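Local coordinates for protein nucleoside-triphosphatase THEP1 (Aquifex aeolicus, PDB 1YE8) that hydrolyses ATP, GTP, CTP, TTP and UTP to the corresponding nucleoside diphosphates and phosphate, without kinase activity, at residues Met1-Gly7 with Ala155-Leu160; Lys19-Leu24 with Leu169-Leu173; Val102-Ile108 with Asn132-Pro138. All blocks are in the same frame, centred on the assembly; numbering follows the deposited sequence.

Contact 1 of 3, residues Met1-Gly7 with Ala155-Leu160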
loop_
_atom_site.group_PDB
_atom_site.type_symbol
_atom_site.label_atom_id
_atom_site.label_comp_id
_atom_site.label_asym_id
_atom_site.label_seq_id
_atom_site.Cartn_x
_atom_site.Cartn_y
_atom_site.Cartn_z
HETATM N N MSE A 1 11.039 -0.333 11.019
HETATM C CA MSE A 1 9.674 -0.714 11.494
HETATM C C MSE A 1 8.786 -0.953 10.266
HETATM O O MSE A 1 8.684 -0.079 9.404
HETATM C CB MSE A 1 9.121 0.405 12.389
HETATM C CG MSE A 1 7.671 0.265 12.810
HETATM SE SE MSE A 1 7.442 -1.093 14.163
HETATM C CE MSE A 1 8.700 -0.497 15.520
ATOM N N LYS A 2 8.181 -2.135 10.174
ATOM C CA LYS A 2 7.266 -2.468 9.062
ATOM C C LYS A 2 5.895 -2.692 9.674
ATOM O O LYS A 2 5.739 -3.589 10.512
ATOM C CB LYS A 2 7.681 -3.756 8.320
ATOM C CG LYS A 2 9.112 -3.843 7.763
ATOM C CD LYS A 2 9.304 -2.888 6.597
ATOM C CE LYS A 2 10.652 -2.996 5.890
ATOM N NZ LYS A 2 11.810 -2.852 6.808
ATOM N N ILE A 3 4.921 -1.869 9.299
ATOM C CA ILE A 3 3.540 -2.028 9.765
ATOM C C ILE A 3 2.739 -2.608 8.609
ATOM O O ILE A 3 2.644 -1.962 7.544
ATOM C CB ILE A 3 2.913 -0.646 10.151
ATOM C CG1 ILE A 3 3.796 0.146 11.133
ATOM C CG2 ILE A 3 1.494 -0.843 10.681
ATOM C CD1 ILE A 3 3.911 -0.487 12.499
ATOM N N ILE A 4 2.182 -3.806 8.804
ATOM C CA ILE A 4 1.394 -4.474 7.769
ATOM C C ILE A 4 -0.044 -4.511 8.248
ATOM O O ILE A 4 -0.360 -5.139 9.265
ATOM C CB ILE A 4 1.913 -5.903 7.513
ATOM C CG1 ILE A 4 3.388 -5.869 7.114
ATOM C CG2 ILE A 4 1.065 -6.572 6.423
ATOM C CD1 ILE A 4 4.018 -7.197 6.894
ATOM N N ILE A 5 -0.925 -3.853 7.498
ATOM C CA ILE A 5 -2.345 -3.765 7.838
ATOM C C ILE A 5 -3.131 -4.662 6.896
ATOM O O ILE A 5 -3.038 -4.553 5.671
ATOM C CB ILE A 5 -2.844 -2.307 7.726
ATOM C CG1 ILE A 5 -2.060 -1.385 8.664
ATOM C CG2 ILE A 5 -4.362 -2.239 8.014
ATOM C CD1 ILE A 5 -2.138 0.086 8.284
ATOM N N THR A 6 -3.906 -5.568 7.474
ATOM C CA THR A 6 -4.734 -6.471 6.696
ATOM C C THR A 6 -6.163 -6.436 7.220
ATOM O O THR A 6 -6.435 -5.781 8.226
ATOM C CB THR A 6 -4.076 -7.880 6.694
ATOM O OG1 THR A 6 -4.699 -8.721 5.715
ATOM C CG2 THR A 6 -4.201 -8.627 8.059
ATOM N N GLY A 7 -7.079 -7.083 6.514
ATOM C CA GLY A 7 -8.461 -7.111 6.949
ATOM C C GLY A 7 -9.392 -7.265 5.772
ATOM O O GLY A 7 -8.958 -7.238 4.619
ATOM N N ALA A 155 7.885 -7.903 11.434
ATOM C CA ALA A 155 6.843 -6.937 11.106
ATOM C C ALA A 155 5.767 -6.876 12.177
ATOM O O ALA A 155 5.563 -7.825 12.962
ATOM C CB ALA A 155 6.218 -7.264 9.753
ATOM N N VAL A 156 5.070 -5.755 12.196
ATOM C CA VAL A 156 3.898 -5.587 13.034
ATOM C C VAL A 156 2.720 -5.928 12.131
ATOM O O VAL A 156 2.521 -5.272 11.118
ATOM C CB VAL A 156 3.800 -4.132 13.537
ATOM C CG1 VAL A 156 2.497 -3.890 14.315
ATOM C CG2 VAL A 156 5.025 -3.777 14.376
ATOM N N LEU A 157 1.970 -6.973 12.468
ATOM C CA LEU A 157 0.838 -7.396 11.636
ATOM C C LEU A 157 -0.449 -7.044 12.373
ATOM O O LEU A 157 -0.697 -7.521 13.492
ATOM C CB LEU A 157 0.920 -8.903 11.324
ATOM C CG LEU A 157 -0.243 -9.462 10.483
ATOM C CD1 LEU A 157 -0.307 -8.891 9.053
ATOM C CD2 LEU A 157 -0.164 -10.989 10.412
ATOM N N ILE A 158 -1.261 -6.193 11.753
ATOM C CA ILE A 158 -2.503 -5.722 12.362
ATOM C C ILE A 158 -3.687 -6.149 11.523
ATOM O O ILE A 158 -3.759 -5.838 10.330
ATOM C CB ILE A 158 -2.475 -4.194 12.530
ATOM C CG1 ILE A 158 -1.521 -3.837 13.679
ATOM C CG2 ILE A 158 -3.883 -3.627 12.831
ATOM C CD1 ILE A 158 -0.974 -2.446 13.613
ATOM N N GLU A 159 -4.608 -6.893 12.139
ATOM C CA GLU A 159 -5.864 -7.256 11.491
ATOM C C GLU A 159 -6.882 -6.206 11.844
ATOM O O GLU A 159 -7.386 -6.152 12.983
ATOM C CB GLU A 159 -6.329 -8.665 11.891
ATOM C CG GLU A 159 -7.566 -9.119 11.111
ATOM C CD GLU A 159 -7.779 -10.626 11.074
ATOM O OE1 GLU A 159 -6.925 -11.413 11.517
ATOM O OE2 GLU A 159 -8.820 -11.039 10.532
ATOM N N LEU A 160 -7.176 -5.344 10.880
ATOM C CA LEU A 160 -8.081 -4.211 11.079
ATOM C C LEU A 160 -9.511 -4.714 11.053
ATOM O O LEU A 160 -9.887 -5.459 10.139
ATOM C CB LEU A 160 -7.864 -3.182 9.968
ATOM C CG LEU A 160 -8.574 -1.845 10.178
ATOM C CD1 LEU A 160 -8.049 -1.140 11.430
ATOM C CD2 LEU A 160 -8.406 -0.954 8.959
#
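Ala155 opens the pairing with its methyl group: CB lies 3.6 Å from CD1 of Ile4, while its CA makes a CA-H...O contact of 3.6 Å with Lys2 O. At Val156 the regular pattern starts. Its N donates to Lys2 O (2.8 Å, N-H...O angle 175°) and its O accepts from Ile4 N (2.8 Å), so one residue bonds to both neighbours of Ile3, as parallel strands require. Val156 CG2 also touches the selenium SE of Met1, a selenomethionine here, at 3.6 Å, and Val156 CB meets Ile3 CD1 at 3.8 Å. Leu157 turns to the other face, where its CD1 reaches Ile4 CG2 (3.8 Å) and Thr6 CG2 (4.0 Å). The segment axes run 4.8 Å apart at 20°, the geometry of parallel neighbours; 156-159 is the outermost strand of the parallel sheet of this RecA-like P-loop NTPase, beside strand 2-6, which leads into the inferred nucleotide-binding loop. Ile158 repeats the two-bond pattern around Ile5, with N to Ile4 O at 2.8 Å and O from Thr6 N at 2.9 Å; its side chain packs on helix 168-175. Glu159 shares the face of Thr6, whose OG1 bonds to Ile137 O. Leu160 N gives the last bond, 2.8 Å to Thr6 O. Alongside Leu160 runs Gly7, the inferred first ATP-site residue; an ideal CB there would lie only 2.7 Å from Leu160 O.

Contact 2 of 3, residues Lys19-Leu24 with Leu169-Leu173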
loop_
_atom_site.group_PDB
_atom_site.type_symbol
_atom_site.label_atom_id
_atom_site.label_comp_id
_atom_site.label_asym_id
_atom_site.label_seq_id
_atom_site.Cartn_x
_atom_site.Cartn_y
_atom_site.Cartn_z
ATOM N N LYS A 19 -5.219 8.384 7.286
ATOM C CA LYS A 19 -5.064 9.005 8.604
ATOM C C LYS A 19 -3.596 8.981 9.026
ATOM O O LYS A 19 -3.090 9.950 9.597
ATOM C CB LYS A 19 -5.885 8.271 9.666
ATOM C CG LYS A 19 -7.385 8.458 9.607
ATOM C CD LYS A 19 -8.050 7.504 10.620
ATOM C CE LYS A 19 -9.545 7.648 10.658
ATOM N NZ LYS A 19 -10.098 6.703 11.668
ATOM N N ILE A 20 -2.914 7.866 8.757
ATOM C CA ILE A 20 -1.497 7.739 9.077
ATOM C C ILE A 20 -0.672 8.757 8.283
ATOM O O ILE A 20 0.204 9.431 8.854
ATOM C CB ILE A 20 -0.996 6.275 8.841
ATOM C CG1 ILE A 20 -1.627 5.309 9.851
ATOM C CG2 ILE A 20 0.508 6.190 8.928
ATOM C CD1 ILE A 20 -1.512 3.827 9.444
ATOM N N VAL A 21 -0.960 8.876 6.984
ATOM C CA VAL A 21 -0.273 9.841 6.117
ATOM C C VAL A 21 -0.448 11.269 6.644
ATOM O O VAL A 21 0.534 12.030 6.726
ATOM C CB VAL A 21 -0.757 9.714 4.660
ATOM C CG1 VAL A 21 -0.300 10.899 3.799
ATOM C CG2 VAL A 21 -0.277 8.385 4.057
ATOM N N GLU A 22 -1.678 11.624 7.015
ATOM C CA GLU A 22 -1.914 12.989 7.489
ATOM C C GLU A 22 -1.123 13.245 8.775
ATOM O O GLU A 22 -0.500 14.303 8.941
ATOM C CB GLU A 22 -3.400 13.255 7.698
ATOM C CG GLU A 22 -3.683 14.687 8.131
ATOM C CD GLU A 22 -5.159 15.021 8.209
ATOM O OE1 GLU A 22 -5.812 14.673 9.222
ATOM O OE2 GLU A 22 -5.658 15.657 7.255
ATOM N N ARG A 23 -1.138 12.281 9.686
ATOM C CA ARG A 23 -0.385 12.428 10.926
ATOM C C ARG A 23 1.116 12.526 10.723
ATOM O O ARG A 23 1.797 13.288 11.408
ATOM C CB ARG A 23 -0.727 11.302 11.892
ATOM C CG ARG A 23 -2.123 11.460 12.477
ATOM C CD ARG A 23 -2.235 12.585 13.524
ATOM N NE ARG A 23 -1.597 12.169 14.770
ATOM C CZ ARG A 23 -2.196 11.432 15.699
ATOM N NH1 ARG A 23 -3.450 11.035 15.521
ATOM N NH2 ARG A 23 -1.532 11.083 16.794
ATOM N N LEU A 24 1.641 11.733 9.791
ATOM C CA LEU A 24 3.069 11.726 9.514
ATOM C C LEU A 24 3.569 12.950 8.741
ATOM O O LEU A 24 4.766 13.249 8.788
ATOM C CB LEU A 24 3.453 10.441 8.772
ATOM C CG LEU A 24 3.432 9.127 9.564
ATOM C CD1 LEU A 24 3.677 7.992 8.596
ATOM C CD2 LEU A 24 4.461 9.103 10.690
ATOM N N LEU A 169 -5.067 3.490 15.468
ATOM C CA LEU A 169 -4.140 4.510 14.974
ATOM C C LEU A 169 -2.988 4.856 15.928
ATOM O O LEU A 169 -1.840 4.900 15.508
ATOM C CB LEU A 169 -4.890 5.772 14.519
ATOM C CG LEU A 169 -4.065 6.940 13.968
ATOM C CD1 LEU A 169 -3.300 6.509 12.705
ATOM C CD2 LEU A 169 -4.968 8.111 13.657
ATOM N N GLU A 170 -3.289 5.090 17.210
ATOM C CA GLU A 170 -2.258 5.486 18.172
ATOM C C GLU A 170 -1.219 4.392 18.472
ATOM O O GLU A 170 -0.027 4.689 18.687
ATOM C CB GLU A 170 -2.886 6.020 19.471
ATOM C CG GLU A 170 -3.629 7.350 19.324
ATOM C CD GLU A 170 -2.814 8.481 18.696
ATOM O OE1 GLU A 170 -1.560 8.486 18.772
ATOM O OE2 GLU A 170 -3.450 9.392 18.139
ATOM N N ASP A 171 -1.667 3.137 18.485
ATOM C CA ASP A 171 -0.764 1.997 18.625
ATOM C C ASP A 171 0.283 2.039 17.502
ATOM O O ASP A 171 1.496 1.937 17.751
ATOM C CB ASP A 171 -1.551 0.676 18.598
ATOM C CG ASP A 171 -2.608 0.595 19.695
ATOM O OD1 ASP A 171 -2.461 1.280 20.730
ATOM O OD2 ASP A 171 -3.631 -0.121 19.604
ATOM N N ILE A 172 -0.210 2.217 16.273
ATOM C CA ILE A 172 0.640 2.298 15.082
ATOM C C ILE A 172 1.596 3.489 15.170
ATOM O O ILE A 172 2.808 3.331 14.988
ATOM C CB ILE A 172 -0.240 2.368 13.794
ATOM C CG1 ILE A 172 -0.986 1.040 13.592
ATOM C CG2 ILE A 172 0.617 2.711 12.557
ATOM C CD1 ILE A 172 -2.034 1.078 12.472
ATOM N N LEU A 173 1.052 4.670 15.473
ATOM C CA LEU A 173 1.871 5.888 15.512
ATOM C C LEU A 173 2.948 5.883 16.602
ATOM O O LEU A 173 4.038 6.401 16.381
ATOM C CB LEU A 173 1.002 7.148 15.573
ATOM C CG LEU A 173 0.164 7.413 14.313
ATOM C CD1 LEU A 173 -0.715 8.621 14.546
ATOM C CD2 LEU A 173 1.020 7.625 13.060
#
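Two bumps on helix segment 169-173, Leu169 and Leu173, project toward segment 19-24 one turn apart and straddle the side chain of Ile20. Leu169 CD1 settles against Ile20 CG1 at 3.5 Å, and Leu173 CD2 approaches Ile20 CG2 at 4.4 Å, so the isoleucine fills the hollow between the leucines. Ile172 borders the same hollow, its CG2 lying 3.9 Å from Ile20 CD1. Beyond this patch Leu173 CD2 touches Leu24 CD2 at 4.4 Å, and Leu169 CD2 rests 4.1 Å from Lys19 CB. The short axes stay 11.0 Å apart and cross at -50°, a separation bridged by side chains rather than backbone. Arg23 folds over the outer rim with chi1 to chi3 all m. One guanidinium face lies over Leu173 CD1, 3.4 Å from CZ, and the edge meets Glu170: Arg23 NH2 and NH1 both donate to Glu170 OE2, at 2.9 and 3.1 Å, in a salt bridge. Glu170 OE1 has a second cationic partner, Arg178. Inward, Ile20 packs on Ile5 and Ile172 on Ile3, both of strand 2-6, while Val21 and Leu24 reach strand 102-105; the helix pair therefore sits side by side against one face of the parallel sheet.

Contact 3 of 3, residues Val102-Ile108 with Asn132-Pro138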
loop_
_atom_site.group_PDB
_atom_site.type_symbol
_atom_site.label_atom_id
_atom_site.label_comp_id
_atom_site.label_asym_id
_atom_site.label_seq_id
_atom_site.Cartn_x
_atom_site.Cartn_y
_atom_site.Cartn_z
ATOM N N VAL A 102 8.776 7.377 6.173
ATOM C CA VAL A 102 7.960 6.163 6.174
ATOM C C VAL A 102 7.396 5.978 4.775
ATOM O O VAL A 102 6.709 6.870 4.252
ATOM C CB VAL A 102 6.812 6.246 7.209
ATOM C CG1 VAL A 102 5.993 4.957 7.199
ATOM C CG2 VAL A 102 7.379 6.540 8.609
ATOM N N ILE A 103 7.707 4.828 4.175
ATOM C CA ILE A 103 7.201 4.470 2.849
ATOM C C ILE A 103 5.765 3.991 2.985
ATOM O O ILE A 103 5.469 3.191 3.870
ATOM C CB ILE A 103 8.086 3.364 2.221
ATOM C CG1 ILE A 103 9.555 3.840 2.180
ATOM C CG2 ILE A 103 7.562 3.000 0.830
ATOM C CD1 ILE A 103 10.531 2.765 1.741
ATOM N N ILE A 104 4.887 4.457 2.093
ATOM C CA ILE A 104 3.449 4.143 2.160
ATOM C C ILE A 104 3.038 3.319 0.943
ATOM O O ILE A 104 3.250 3.755 -0.184
ATOM C CB ILE A 104 2.607 5.444 2.200
ATOM C CG1 ILE A 104 3.081 6.382 3.319
ATOM C CG2 ILE A 104 1.128 5.116 2.270
ATOM C CD1 ILE A 104 2.903 5.882 4.758
ATOM N N ILE A 105 2.475 2.127 1.164
ATOM C CA ILE A 105 2.109 1.253 0.033
ATOM C C ILE A 105 0.726 0.641 0.273
ATOM O O ILE A 105 0.603 -0.406 0.936
ATOM C CB ILE A 105 3.155 0.103 -0.177
ATOM C CG1 ILE A 105 4.610 0.607 -0.081
ATOM C CG2 ILE A 105 2.903 -0.573 -1.543
ATOM C CD1 ILE A 105 5.648 -0.500 -0.277
ATOM N N ASP A 106 -0.317 1.265 -0.262
ATOM C CA ASP A 106 -1.669 0.695 -0.172
ATOM C C ASP A 106 -2.148 0.568 -1.616
ATOM O O ASP A 106 -2.396 1.587 -2.273
ATOM C CB ASP A 106 -2.586 1.613 0.660
ATOM C CG ASP A 106 -4.049 1.266 0.519
ATOM O OD1 ASP A 106 -4.432 0.109 0.832
ATOM O OD2 ASP A 106 -4.888 2.090 0.116
ATOM N N GLU A 107 -2.286 -0.646 -2.152
ATOM C CA GLU A 107 -2.261 -1.930 -1.480
ATOM C C GLU A 107 -1.305 -2.866 -2.208
ATOM O O GLU A 107 -1.157 -2.813 -3.447
ATOM C CB GLU A 107 -3.683 -2.517 -1.515
ATOM C CG GLU A 107 -3.813 -3.869 -0.838
ATOM C CD GLU A 107 -5.225 -4.261 -0.475
ATOM O OE1 GLU A 107 -6.184 -3.480 -0.612
ATOM O OE2 GLU A 107 -5.402 -5.395 -0.027
ATOM N N ILE A 108 -0.669 -3.757 -1.458
ATOM C CA ILE A 108 0.022 -4.877 -2.066
ATOM C C ILE A 108 -1.044 -5.942 -2.310
ATOM O O ILE A 108 -1.177 -6.918 -1.553
ATOM C CB ILE A 108 1.194 -5.372 -1.193
ATOM C CG1 ILE A 108 2.122 -4.196 -0.834
ATOM C CG2 ILE A 108 1.980 -6.506 -1.906
ATOM C CD1 ILE A 108 3.133 -4.510 0.192
ATOM N N ASN A 132 11.517 2.240 7.115
ATOM C CA ASN A 132 10.183 2.119 7.702
ATOM C C ASN A 132 9.102 2.098 6.635
ATOM O O ASN A 132 9.197 2.823 5.628
ATOM C CB ASN A 132 9.919 3.270 8.669
ATOM C CG ASN A 132 10.970 3.371 9.747
ATOM O OD1 ASN A 132 11.250 2.400 10.448
ATOM N ND2 ASN A 132 11.575 4.550 9.874
ATOM N N VAL A 133 8.088 1.259 6.844
ATOM C CA VAL A 133 7.015 1.081 5.861
ATOM C C VAL A 133 5.673 0.882 6.534
ATOM O O VAL A 133 5.584 0.188 7.554
ATOM C CB VAL A 133 7.262 -0.158 4.939
ATOM C CG1 VAL A 133 6.209 -0.235 3.820
ATOM C CG2 VAL A 133 8.677 -0.168 4.346
ATOM N N VAL A 134 4.629 1.485 5.960
ATOM C CA VAL A 134 3.240 1.112 6.257
ATOM C C VAL A 134 2.638 0.573 4.969
ATOM O O VAL A 134 2.598 1.282 3.959
ATOM C CB VAL A 134 2.408 2.312 6.759
ATOM C CG1 VAL A 134 0.932 1.939 6.917
ATOM C CG2 VAL A 134 2.986 2.823 8.080
ATOM N N ALA A 135 2.192 -0.684 5.005
ATOM C CA ALA A 135 1.665 -1.330 3.783
ATOM C C ALA A 135 0.400 -2.082 4.137
ATOM O O ALA A 135 0.204 -2.487 5.293
ATOM C CB ALA A 135 2.681 -2.268 3.162
ATOM N N THR A 136 -0.463 -2.280 3.144
ATOM C CA THR A 136 -1.657 -3.087 3.339
ATOM C C THR A 136 -1.591 -4.316 2.443
ATOM O O THR A 136 -1.002 -4.296 1.344
ATOM C CB THR A 136 -2.923 -2.297 2.989
ATOM O OG1 THR A 136 -2.828 -1.815 1.643
ATOM C CG2 THR A 136 -3.047 -1.072 3.891
ATOM N N ILE A 137 -2.223 -5.386 2.915
ATOM C CA ILE A 137 -2.406 -6.609 2.138
ATOM C C ILE A 137 -3.804 -7.138 2.360
ATOM O O ILE A 137 -4.399 -6.912 3.419
ATOM C CB ILE A 137 -1.368 -7.722 2.504
ATOM C CG1 ILE A 137 -1.393 -8.050 4.007
ATOM C CG2 ILE A 137 0.023 -7.354 1.990
ATOM C CD1 ILE A 137 -0.531 -9.240 4.361
ATOM N N PRO A 138 -4.326 -7.868 1.378
ATOM C CA PRO A 138 -5.626 -8.514 1.561
ATOM C C PRO A 138 -5.556 -9.597 2.632
ATOM O O PRO A 138 -4.471 -10.050 3.021
ATOM C CB PRO A 138 -5.955 -9.081 0.167
ATOM C CG PRO A 138 -4.690 -9.092 -0.580
ATOM C CD PRO A 138 -3.736 -8.141 0.052
#
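The parallel register of 102-105 with 132-136, with axes 4.4 Å apart at 19°, is fixed by Ile103 N to Asn132 O (2.9 Å), Val134 N to Ile103 O (2.8 Å), Ile105 N to Val134 O (2.9 Å) and Thr136 N to Ile105 O (3.1 Å). Val102 and Val134, both chi1 t, share a face and meet through CG1 and CG2 at 3.8 Å. Ile104 adopts an m,m rotamer that folds CD1 back to 4.1 Å from Val134 CB, whereas Ile105 is m,t and extends CD1 to 4.1 Å from Val133 CG1, on the face packed by helix 116-126. Past the strand the chain shifts register: the Asp106-Glu107 peptide is cis, and pairing resumes with Ile108 N on Thr136 O (2.9 Å). Thr136 takes the p rotamer, which brings its OG1 within 2.6 Å of Asp106 OD1 as donor; Asp106, chi1 t, uses OD2 for Thr14 of the inferred ATP site. Extended t,t chi angles carry Glu107 OE2 to 3.2 Å from Pro138 CD. Ile108, m,t, lays CD1 on Ala135 CB at 3.7 Å. The side chain of Asp106 comes within about 4 Å of the bound magnesium ion (nearest atoms). A hydrophobic strand followed by Asp-Glu beside the P-loop is consistent with the Walker B motif of P-loop NTPases, here after the first strand of a beta-alpha-beta unit.

In the fold
Contacts 1 and 3 belong to the same parallel sheet, joined where strand 2-6 lies beside 132-136: Ile3 N is 2.8 Å from Val133 O and Ile5 N is 2.8 Å from Ala135 O. Contact 3 is the central one, its centre about 3 Å from the centre of the chain; measured likewise between centres, contact 1 lies about 11 Å out, with exposed residues on its edge strand. Both rest on backbone hydrogen bonds, but contact 3 adds a buried carboxylate, that of Asp106, about 4 Å (nearest atoms) from the magnesium. Contact 2, about 14 Å out and only partly buried, relies on apolar side chains and a peripheral salt bridge. Its helices each follow a strand of contact 1, and Ile20 CD1 packs 4.0 Å from both Ile5 CD1 and Val134 CG1.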